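Local coordinates for citrate synthase (Metallosphaera sedula, PDB 6ABX), which catalyses the condensation of acetyl-CoA with oxaloacetate to give citrate and CoA, a step of the tricarboxylic acid cycle, at the interface of chains A and B. Numbering follows the deposited sequence. Chains: chain A/B, Citrate synthase.

The interface of chains A and B. Residues chain A 12-13, 343, 346, 348; chain B 3, 5-6.
B:Lys5 reaches across the dimer interface fully stretched, its terminal amine NZ, presumably charged, meeting the backbone carbonyl of A:Asp346 while its methylenes run past A:Tyr343. The B:Lys5 NZ to A:Asp346 O hydrogen bond is 2.7 Å long and lies in the carbonyl plane, with a C=O...N angle of 155°. CG of the lysine is anti to the backbone N (chi1 -173°) and the rest of the chain is extended, which carries NZ to the far end of the 3-10 helix 344-346. There the carboxylate OD2 of A:Asp346 adds a longer salt bridge, 3.4 Å from B:Lys5 NZ. Water 2 also bonds to NZ and links it to the carbonyls of A:Tyr343 and A:Asp346, so backbone, carboxylate and water all hold NZ.

Along the shaft, CE of B:Lys5 packs 3.8 Å from CE1 of the A:Tyr343 ring, the two side chains running in opposite directions. The phenol OH of A:Tyr343 donates to A:Lys348 O at 2.7 Å, on a carbonyl lone pair. It also bonds to water 1, which also bonds to A:Ile12 O and lies 2.8 Å from B:Gly6 N. A:Lys348 lays its aliphatic chain alongside, CE passing 3.4 Å from B:Lys5 O and CD 3.9 Å from B:Gly6 CA, then bends at its last torsion (chi4 70°), turning NZ away from B:Lys5.

The N-terminal segment of one subunit thus docks between strand 11-15 and the end of helix 324-343 of the other, and the two-fold repeats the contact; its centre lies about 22 Å from A:His253, the predicted active-site histidine.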
# COMPACT_ATOMS: atom_id res chain seq x y z
N ILE A 12 1.53 -8.79 -15.63
CA ILE A 12 0.30 -8.26 -15.03
C ILE A 12 -0.30 -7.08 -15.79
O ILE A 12 -1.46 -6.67 -15.49
CB ILE A 12 0.53 -7.95 -13.55
CG1 ILE A 12 1.63 -6.90 -13.35
CG2 ILE A 12 0.77 -9.26 -12.83
CD1 ILE A 12 1.07 -5.54 -13.23
N LYS A 13 0.44 -6.51 -16.74
CA LYS A 13 -0.06 -5.41 -17.53
C LYS A 13 0.77 -5.28 -18.81
O LYS A 13 1.84 -5.88 -18.91
CB LYS A 13 0.02 -4.06 -16.80
CG LYS A 13 1.43 -3.62 -16.40
CD LYS A 13 1.75 -2.18 -16.63
CE LYS A 13 0.80 -1.20 -16.01
NZ LYS A 13 1.25 0.21 -16.23
N TYR A 343 -2.68 1.97 -16.50
CA TYR A 343 -3.49 0.77 -16.16
C TYR A 343 -4.98 1.09 -16.14
O TYR A 343 -5.81 0.27 -16.63
CB TYR A 343 -3.09 0.22 -14.78
CG TYR A 343 -3.66 -1.14 -14.49
CD1 TYR A 343 -3.14 -2.25 -15.10
CD2 TYR A 343 -4.68 -1.31 -13.57
CE1 TYR A 343 -3.68 -3.51 -14.89
CE2 TYR A 343 -5.21 -2.56 -13.33
CZ TYR A 343 -4.69 -3.67 -13.96
OH TYR A 343 -5.21 -4.93 -13.75
N ASP A 346 -7.88 0.97 -18.81
CA ASP A 346 -8.70 -0.27 -18.99
C ASP A 346 -8.53 -1.13 -17.73
O ASP A 346 -7.86 -2.15 -17.75
CB ASP A 346 -8.26 -1.04 -20.23
CG ASP A 346 -9.13 -2.25 -20.55
OD1 ASP A 346 -10.27 -2.24 -20.13
OD2 ASP A 346 -8.62 -3.19 -21.20
N LYS A 348 -8.65 -3.51 -14.50
CA LYS A 348 -9.12 -4.82 -14.08
C LYS A 348 -8.65 -5.07 -12.64
O LYS A 348 -7.47 -4.94 -12.36
CB LYS A 348 -8.58 -5.93 -14.98
CG LYS A 348 -9.18 -7.31 -14.72
CD LYS A 348 -8.77 -8.35 -15.74
CE LYS A 348 -9.34 -9.71 -15.42
NZ LYS A 348 -10.79 -9.74 -15.63
N LEU B 3 -0.57 -12.28 -21.41
CA LEU B 3 -0.94 -11.25 -20.44
C LEU B 3 -1.90 -11.90 -19.42
O LEU B 3 -2.96 -12.37 -19.84
CB LEU B 3 -1.59 -10.10 -21.21
CG LEU B 3 -2.12 -8.98 -20.33
CD1 LEU B 3 -0.97 -8.44 -19.45
CD2 LEU B 3 -2.83 -7.92 -21.16
N LYS B 5 -3.48 -10.37 -16.84
CA LYS B 5 -4.02 -9.18 -16.24
C LYS B 5 -5.16 -9.56 -15.30
O LYS B 5 -6.01 -10.37 -15.65
CB LYS B 5 -4.51 -8.29 -17.37
CG LYS B 5 -4.95 -6.92 -16.94
CD LYS B 5 -5.49 -6.19 -18.11
CE LYS B 5 -5.78 -4.77 -17.74
NZ LYS B 5 -6.28 -4.05 -18.94
N GLY B 6 -5.12 -9.03 -14.07
CA GLY B 6 -6.11 -9.36 -13.03
C GLY B 6 -5.76 -10.58 -12.20
O GLY B 6 -6.37 -10.85 -11.20
O HOH W 1 -3.29 -6.98 -13.55
O HOH W 2 -4.92 -1.45 -18.63